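Local coordinates for protein enoyl-CoA hydratase subunit I (Geobacillus kaustophilus, PDB 2PBP) that belongs to the crotonase family and probably acts as a hydro-lyase, adding water to the double bond of enoyl-CoA thioesters, at residues A[33-38]-A[85-90]; A[5-10]-A[18-23]. All coordinates share one frame; numbering follows the deposited sequence.

Interaction 1 of 2, residues A[33-38]-A[85-90]; sequences MVAEIV and FADWDR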
ATOM      1  N   MET A  33       5.707  31.861  -0.262  1.00  8.47           N
ATOM      2  CA  MET A  33       5.177  30.990  -1.311  1.00 10.22           C
ATOM      3  C   MET A  33       4.434  29.805  -0.694  1.00  9.35           C
ATOM      4  O   MET A  33       3.320  29.475  -1.104  1.00  7.91           O
ATOM      5  CB  MET A  33       6.323  30.486  -2.201  1.00  9.11           C
ATOM      6  CG  MET A  33       5.927  29.422  -3.226  1.00 12.09           C
ATOM      7  SD  MET A  33       4.793  30.000  -4.513  1.00 13.16           S
ATOM      8  CE  MET A  33       5.976  30.467  -5.803  1.00 11.82           C
ATOM      9  N   VAL A  34       5.052  29.168   0.295  1.00  8.98           N
ATOM     10  CA  VAL A  34       4.429  28.028   0.958  1.00  7.63           C
ATOM     11  C   VAL A  34       3.093  28.421   1.585  1.00  8.09           C
ATOM     12  O   VAL A  34       2.111  27.687   1.469  1.00  8.64           O
ATOM     13  CB  VAL A  34       5.354  27.442   2.050  1.00  5.07           C
ATOM     14  CG1 VAL A  34       4.636  26.324   2.809  1.00  6.62           C
ATOM     15  CG2 VAL A  34       6.633  26.912   1.407  1.00  5.72           C
ATOM     16  N   ALA A  35       3.053  29.580   2.241  1.00  6.54           N
ATOM     17  CA  ALA A  35       1.823  30.043   2.871  1.00  8.56           C
ATOM     18  C   ALA A  35       0.709  30.191   1.838  1.00  8.87           C
ATOM     19  O   ALA A  35      -0.433  29.821   2.096  1.00  9.03           O
ATOM     20  CB  ALA A  35       2.057  31.368   3.591  1.00  7.63           C
ATOM     21  N   GLU A  36       1.041  30.726   0.667  1.00  9.22           N
ATOM     22  CA  GLU A  36       0.041  30.895  -0.383  1.00 11.14           C
ATOM     23  C   GLU A  36      -0.439  29.540  -0.894  1.00 10.31           C
ATOM     24  O   GLU A  36      -1.629  29.348  -1.154  1.00  7.25           O
ATOM     25  CB  GLU A  36       0.606  31.726  -1.537  1.00 11.91           C
ATOM     26  CG  GLU A  36       0.771  33.202  -1.189  1.00 15.61           C
ATOM     27  CD  GLU A  36       1.179  34.047  -2.379  1.00 20.00           C
ATOM     28  OE1 GLU A  36       0.526  33.937  -3.437  1.00 18.51           O
ATOM     29  OE2 GLU A  36       2.148  34.826  -2.255  1.00 25.45           O
ATOM     30  N   ILE A  37       0.489  28.600  -1.030  1.00 10.50           N
ATOM     31  CA  ILE A  37       0.145  27.262  -1.492  1.00  8.96           C
ATOM     32  C   ILE A  37      -0.810  26.616  -0.492  1.00  9.88           C
ATOM     33  O   ILE A  37      -1.818  26.031  -0.877  1.00 10.40           O
ATOM     34  CB  ILE A  37       1.404  26.383  -1.649  1.00  7.32           C
ATOM     35  CG1 ILE A  37       2.308  26.966  -2.741  1.00 10.13           C
ATOM     36  CG2 ILE A  37       1.003  24.952  -1.976  1.00  8.85           C
ATOM     37  CD1 ILE A  37       3.728  26.406  -2.770  1.00 13.93           C
ATOM     38  N   VAL A  38      -0.495  26.735   0.796  1.00 10.24           N
ATOM     39  CA  VAL A  38      -1.339  26.162   1.845  1.00 12.82           C
ATOM     40  C   VAL A  38      -2.748  26.747   1.799  1.00 11.10           C
ATOM     41  O   VAL A  38      -3.742  26.019   1.894  1.00 10.14           O
ATOM     42  CB  VAL A  38      -0.744  26.420   3.249  1.00 12.89           C
ATOM     43  CG1 VAL A  38      -1.745  26.019   4.327  1.00 16.21           C
ATOM     44  CG2 VAL A  38       0.542  25.636   3.414  1.00 15.23           C
ATOM     45  N   PHE A  85       7.510  25.161   9.570  1.00  6.21           N
ATOM     46  CA  PHE A  85       7.103  23.851   9.090  1.00  6.60           C
ATOM     47  C   PHE A  85       5.696  23.441   9.496  1.00  7.74           C
ATOM     48  O   PHE A  85       5.208  22.390   9.087  1.00  5.43           O
ATOM     49  CB  PHE A  85       8.150  22.816   9.495  1.00  6.20           C
ATOM     50  CG  PHE A  85       9.504  23.109   8.921  1.00  5.74           C
ATOM     51  CD1 PHE A  85       9.698  23.107   7.539  1.00  5.99           C
ATOM     52  CD2 PHE A  85      10.561  23.470   9.747  1.00  7.01           C
ATOM     53  CE1 PHE A  85      10.930  23.467   6.990  1.00  9.96           C
ATOM     54  CE2 PHE A  85      11.795  23.832   9.211  1.00  7.39           C
ATOM     55  CZ  PHE A  85      11.981  23.831   7.828  1.00  8.01           C
ATOM     56  N   ALA A  86       5.036  24.282  10.290  1.00  7.77           N
ATOM     57  CA  ALA A  86       3.659  23.997  10.682  1.00  8.01           C
ATOM     58  C   ALA A  86       2.815  24.098   9.414  1.00  7.25           C
ATOM     59  O   ALA A  86       1.802  23.414   9.274  1.00  5.92           O
ATOM     60  CB  ALA A  86       3.178  25.001  11.716  1.00  6.55           C
ATOM     61  N   ASP A  87       3.236  24.959   8.488  1.00  8.28           N
ATOM     62  CA  ASP A  87       2.516  25.115   7.225  1.00  8.32           C
ATOM     63  C   ASP A  87       2.641  23.832   6.413  1.00  7.59           C
ATOM     64  O   ASP A  87       1.714  23.439   5.708  1.00  7.05           O
ATOM     65  CB  ASP A  87       3.069  26.290   6.412  1.00  9.99           C
ATOM     66  CG  ASP A  87       2.372  27.600   6.727  1.00 15.95           C
ATOM     67  OD1 ASP A  87       1.419  27.589   7.537  1.00 17.22           O
ATOM     68  OD2 ASP A  87       2.771  28.638   6.158  1.00 16.22           O
ATOM     69  N   TRP A  88       3.793  23.175   6.508  1.00  7.10           N
ATOM     70  CA  TRP A  88       3.982  21.933   5.778  1.00  6.62           C
ATOM     71  C   TRP A  88       3.117  20.838   6.389  1.00  7.87           C
ATOM     72  O   TRP A  88       2.635  19.950   5.684  1.00  9.24           O
ATOM     73  CB  TRP A  88       5.455  21.517   5.782  1.00  6.49           C
ATOM     74  CG  TRP A  88       6.294  22.334   4.845  1.00  5.66           C
ATOM     75  CD1 TRP A  88       6.927  23.517   5.119  1.00  4.57           C
ATOM     76  CD2 TRP A  88       6.572  22.040   3.470  1.00  5.25           C
ATOM     77  NE1 TRP A  88       7.582  23.974   3.999  1.00  6.93           N
ATOM     78  CE2 TRP A  88       7.381  23.089   2.974  1.00  6.09           C
ATOM     79  CE3 TRP A  88       6.213  20.992   2.608  1.00  5.30           C
ATOM     80  CZ2 TRP A  88       7.841  23.119   1.650  1.00  6.72           C
ATOM     81  CZ3 TRP A  88       6.671  21.022   1.290  1.00  5.56           C
ATOM     82  CH2 TRP A  88       7.477  22.081   0.826  1.00  6.18           C
ATOM     83  N   ASP A  89       2.906  20.902   7.699  1.00  5.41           N
ATOM     84  CA  ASP A  89       2.069  19.908   8.357  1.00  6.57           C
ATOM     85  C   ASP A  89       0.630  20.056   7.870  1.00  5.39           C
ATOM     86  O   ASP A  89      -0.098  19.075   7.763  1.00  6.38           O
ATOM     87  CB  ASP A  89       2.109  20.071   9.881  1.00  6.56           C
ATOM     88  CG  ASP A  89       3.481  19.784  10.469  1.00  9.73           C
ATOM     89  OD1 ASP A  89       4.209  18.936   9.908  1.00  8.58           O
ATOM     90  OD2 ASP A  89       3.820  20.396  11.503  1.00  9.77           O
ATOM     91  N   ARG A  90       0.224  21.289   7.583  1.00  5.68           N
ATOM     92  CA  ARG A  90      -1.132  21.538   7.101  1.00  8.05           C
ATOM     93  C   ARG A  90      -1.316  20.895   5.731  1.00 10.13           C
ATOM     94  O   ARG A  90      -2.400  20.418   5.401  1.00  8.94           O
ATOM     95  CB  ARG A  90      -1.405  23.045   7.037  1.00 10.69           C
ATOM     96  CG  ARG A  90      -1.491  23.679   8.424  1.00 11.37           C
ATOM     97  CD  ARG A  90      -1.500  25.195   8.395  1.00 15.92           C
ATOM     98  NE  ARG A  90      -2.698  25.736   7.764  1.00 19.52           N
ATOM     99  CZ  ARG A  90      -3.117  26.987   7.921  1.00 25.18           C
ATOM    100  NH1 ARG A  90      -2.434  27.826   8.690  1.00 28.83           N
ATOM    101  NH2 ARG A  90      -4.221  27.399   7.314  1.00 26.29           N
TER
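V34 and V38, one helical turn apart, project from helix 31-46 of this crotonase fold onto D87, W88 and R90 of helix 86-92, and no hydrogen bond crosses between the two segments. The pair is a worked example of two helices running in nearly the same direction, their local axes 27° apart and approaching to 9.6 Å, with beta-branched residues filling the space between. V34 can be followed outward. Its CB points toward the facing helix and divides there: CG1, anti to the backbone N (chi1 175°), meets CB of D87 at 3.9 Å and also lies over one face of the W88 indole. This is a CH-pi contact, CG1 standing 4.2 Å from the centroid of the five-membered ring, displaced toward the rim. The other branch, CG2, reaches CZ2 of W88 at 4.0 Å, and both methyls come near NE1. The W88 side chain starts away from helix 31-46, but its ring end comes back, crossing V34 at about a right angle; beyond the pair, the indole also packs on E112 and L113 of helix 109-115, so that it joins three helices. One turn later V38 repeats the fork. Its CG2 presses on the backbone, 3.4 Å from O of D87, while CG1 lies over a face of the R90 guanidinium. The bend at chi3 (66°) places NE of R90 3.6 Å from V38 CG1, the two side chains crossing at about a right angle. The charge on that group is answered farther along the first helix, where NH2 of R90 forms a salt bridge with E42. At the more open margin the D87 carboxylate touches A35 without a hydrogen bond, its OD2 3.7 Å from A35 CA.

Interaction 2 of 2, residues A[5-10]-A[18-23]; sequences VSIAAR and IELARP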
ATOM      1  N   VAL A   5      -0.208  36.399  -4.976  1.00 32.63           N
ATOM      2  CA  VAL A   5       0.776  37.061  -5.818  1.00 30.87           C
ATOM      3  C   VAL A   5       1.890  36.121  -6.268  1.00 28.42           C
ATOM      4  O   VAL A   5       2.720  36.495  -7.094  1.00 29.98           O
ATOM      5  CB  VAL A   5       1.412  38.262  -5.084  1.00 33.04           C
ATOM      6  CG1 VAL A   5       0.359  39.322  -4.817  1.00 31.95           C
ATOM      7  CG2 VAL A   5       2.040  37.802  -3.775  1.00 33.28           C
ATOM      8  N   SER A   6       1.903  34.902  -5.734  1.00 21.47           N
ATOM      9  CA  SER A   6       2.936  33.935  -6.091  1.00 18.24           C
ATOM     10  C   SER A   6       2.392  32.679  -6.767  1.00 15.53           C
ATOM     11  O   SER A   6       3.161  31.859  -7.266  1.00 12.06           O
ATOM     12  CB  SER A   6       3.735  33.537  -4.847  1.00 18.74           C
ATOM     13  OG  SER A   6       4.318  34.676  -4.238  1.00 23.92           O
ATOM     14  N   ILE A   7       1.073  32.523  -6.772  1.00 13.36           N
ATOM     15  CA  ILE A   7       0.455  31.360  -7.399  1.00 13.37           C
ATOM     16  C   ILE A   7      -0.774  31.765  -8.199  1.00 13.76           C
ATOM     17  O   ILE A   7      -1.275  32.879  -8.056  1.00 11.92           O
ATOM     18  CB  ILE A   7       0.042  30.295  -6.338  1.00 14.76           C
ATOM     19  CG1 ILE A   7      -0.987  30.872  -5.361  1.00 16.47           C
ATOM     20  CG2 ILE A   7       1.269  29.826  -5.570  1.00 13.87           C
ATOM     21  CD1 ILE A   7      -2.431  30.782  -5.826  1.00 13.93           C
ATOM     22  N   ALA A   8      -1.243  30.854  -9.044  1.00 11.60           N
ATOM     23  CA  ALA A   8      -2.425  31.084  -9.862  1.00 12.42           C
ATOM     24  C   ALA A   8      -3.288  29.831  -9.791  1.00 13.90           C
ATOM     25  O   ALA A   8      -2.832  28.738 -10.129  1.00 13.88           O
ATOM     26  CB  ALA A   8      -2.025  31.367 -11.301  1.00 12.56           C
ATOM     27  N   ALA A   9      -4.528  29.989  -9.339  1.00 13.32           N
ATOM     28  CA  ALA A   9      -5.440  28.857  -9.222  1.00 12.96           C
ATOM     29  C   ALA A   9      -6.575  28.943 -10.232  1.00 14.95           C
ATOM     30  O   ALA A   9      -7.031  30.033 -10.585  1.00 16.00           O
ATOM     31  CB  ALA A   9      -6.005  28.786  -7.805  1.00 13.71           C
ATOM     32  N   ARG A  10      -7.028  27.784 -10.694  1.00 14.49           N
ATOM     33  CA  ARG A  10      -8.116  27.709 -11.659  1.00 14.31           C
ATOM     34  C   ARG A  10      -8.786  26.350 -11.557  1.00 14.08           C
ATOM     35  O   ARG A  10      -8.248  25.428 -10.945  1.00 10.69           O
ATOM     36  CB  ARG A  10      -7.592  27.917 -13.085  1.00 13.43           C
ATOM     37  CG  ARG A  10      -6.647  26.833 -13.585  1.00 15.28           C
ATOM     38  CD  ARG A  10      -6.064  27.208 -14.947  1.00 18.27           C
ATOM     39  NE  ARG A  10      -5.092  26.229 -15.431  1.00 22.67           N
ATOM     40  CZ  ARG A  10      -5.409  25.075 -16.012  1.00 25.73           C
ATOM     41  NH1 ARG A  10      -6.681  24.739 -16.192  1.00 27.31           N
ATOM     42  NH2 ARG A  10      -4.448  24.251 -16.409  1.00 28.82           N
ATOM     43  N   ILE A  18      -3.449  24.327  -9.123  1.00  7.59           N
ATOM     44  CA  ILE A  18      -2.682  25.370  -8.465  1.00  8.10           C
ATOM     45  C   ILE A  18      -1.332  25.411  -9.173  1.00 10.48           C
ATOM     46  O   ILE A  18      -0.558  24.452  -9.127  1.00 10.16           O
ATOM     47  CB  ILE A  18      -2.477  25.078  -6.966  1.00  8.01           C
ATOM     48  CG1 ILE A  18      -3.833  25.110  -6.247  1.00  8.59           C
ATOM     49  CG2 ILE A  18      -1.526  26.101  -6.370  1.00  9.07           C
ATOM     50  CD1 ILE A  18      -3.830  24.511  -4.842  1.00 13.93           C
ATOM     51  N   GLU A  19      -1.066  26.518  -9.852  1.00  9.21           N
ATOM     52  CA  GLU A  19       0.177  26.684 -10.585  1.00  9.40           C
ATOM     53  C   GLU A  19       1.091  27.672  -9.877  1.00  8.14           C
ATOM     54  O   GLU A  19       0.726  28.832  -9.683  1.00  9.44           O
ATOM     55  CB  GLU A  19      -0.129  27.174 -12.010  1.00 12.87           C
ATOM     56  CG  GLU A  19       1.083  27.645 -12.797  1.00 20.24           C
ATOM     57  CD  GLU A  19       0.710  28.184 -14.170  1.00 25.53           C
ATOM     58  OE1 GLU A  19      -0.405  28.733 -14.310  1.00 30.25           O
ATOM     59  OE2 GLU A  19       1.534  28.074 -15.103  1.00 25.79           O
ATOM     60  N   LEU A  20       2.268  27.208  -9.465  1.00  6.53           N
ATOM     61  CA  LEU A  20       3.225  28.100  -8.814  1.00  8.15           C
ATOM     62  C   LEU A  20       3.578  29.098  -9.911  1.00  8.99           C
ATOM     63  O   LEU A  20       3.951  28.698 -11.018  1.00  9.38           O
ATOM     64  CB  LEU A  20       4.465  27.326  -8.359  1.00  6.99           C
ATOM     65  CG  LEU A  20       4.175  26.087  -7.501  1.00 11.98           C
ATOM     66  CD1 LEU A  20       5.473  25.556  -6.909  1.00 10.12           C
ATOM     67  CD2 LEU A  20       3.198  26.444  -6.394  1.00 11.79           C
ATOM     68  N   ALA A  21       3.461  30.387  -9.606  1.00 10.17           N
ATOM     69  CA  ALA A  21       3.700  31.423 -10.603  1.00 12.46           C
ATOM     70  C   ALA A  21       4.867  32.384 -10.388  1.00 12.38           C
ATOM     71  O   ALA A  21       4.710  33.598 -10.546  1.00 13.24           O
ATOM     72  CB  ALA A  21       2.417  32.221 -10.808  1.00 10.35           C
ATOM     73  N   ARG A  22       6.034  31.853 -10.032  1.00  9.49           N
ATOM     74  CA  ARG A  22       7.217  32.688  -9.852  1.00  9.13           C
ATOM     75  C   ARG A  22       8.391  32.062 -10.599  1.00  8.65           C
ATOM     76  O   ARG A  22       9.445  31.800 -10.019  1.00  9.23           O
ATOM     77  CB  ARG A  22       7.556  32.855  -8.364  1.00 10.39           C
ATOM     78  CG  ARG A  22       6.622  33.802  -7.612  1.00 11.68           C
ATOM     79  CD  ARG A  22       6.628  35.212  -8.220  1.00 12.80           C
ATOM     80  NE  ARG A  22       7.965  35.806  -8.249  1.00 10.12           N
ATOM     81  CZ  ARG A  22       8.601  36.301  -7.189  1.00 11.68           C
ATOM     82  NH1 ARG A  22       8.028  36.290  -5.994  1.00 13.58           N
ATOM     83  NH2 ARG A  22       9.822  36.800  -7.325  1.00 11.56           N
ATOM     84  N   PRO A  23       8.220  31.821 -11.910  1.00  7.74           N
ATOM     85  CA  PRO A  23       9.270  31.222 -12.737  1.00  9.43           C
ATOM     86  C   PRO A  23      10.549  32.050 -12.762  1.00  9.07           C
ATOM     87  O   PRO A  23      11.626  31.520 -13.011  1.00 10.79           O
ATOM     88  CB  PRO A  23       8.609  31.118 -14.111  1.00 10.28           C
ATOM     89  CG  PRO A  23       7.676  32.287 -14.115  1.00 10.68           C
ATOM     90  CD  PRO A  23       7.067  32.214 -12.741  1.00  7.80           C
TER
HETATM   91  O   HOH W   1       5.149  37.137  -5.193  1.00 43.48           O
HETATM   92  O   HOH W   2      -3.553  28.527 -12.988  1.00 28.75           O
HETATM   93  O   HOH W   3      -2.371  26.743 -14.831  1.00 43.30           O
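I7 and L20 face each other as a non-hydrogen-bonded pair in an antiparallel beta hairpin, the edge of the mixed sheet in this crotonase fold, where strand 7-12 is the outermost strand. The next pair, A8 with E19, is hydrogen-bonded in both directions: A8 N donates to E19 O, and E19 N returns a straighter bond to A8 O at 2.9 Å, its N-H...O angle 170°. One more backbone bond lies beyond the strands: A21 N gives a 2.8 Å bond to S6 O. Packing is densest on the face carrying I7, I18 and L20. There CG2 of I7, anti to the carbonyl carbon and beside the backbone N, meets CD2 of L20 at 4.0 Å, the two side chains crossing obliquely. M33 of helix 31-46 packs on I7, and V41 and F44 of the same helix on I18. The face bearing A8 and E19 is looser and wetter. E19, extended beyond CG, sends OE2 into a salt bridge with R58, while OE1 accepts a 2.8 Å bond from a water that in turn accepts from R10 NE. A single water thus bridges the two side chains, R10 NE and E19 OE1 staying 5.4 Å apart. At the other end CG of R22 lies 4.0 Å from CB of S6; beyond it the chain bends at chi2 and chi3, and S6 OG sits at the edge of the guanidinium. A water there donates to S6 OG at 2.8 Å and accepts a weak bond from R22 NH1, whereas R22 NH2 forms a salt bridge with D24. The chemistry implies a division of labour: backbone bonds fix the register, I7, I18 and L20 pack toward helix 31-46, and R58 and D24 probably offset the charges of E19 and R22.

Helix 31-46 connects the two contacts: in interaction 1 one side of it meets helix 86-92, and its other side carries the hairpin of interaction 2. The centres lie about 14 Å apart, yet the segments touch directly. OE1 of E36 probably accepts two hydrogen bonds, from S6 N at 2.8 Å and V5 N at 3.0 Å. Packing adds to this, with I37 CD1 3.7 Å from L20 CD2. Strand 15-20 leads into helix 31-46, so interaction 2 closes before interaction 1 opens. W88 of interaction 1 also packs on helix 109-115, whose N-terminal end in crotonase relatives contributes to the oxyanion hole, so this contact probably lies nearer the active site than the hairpin does.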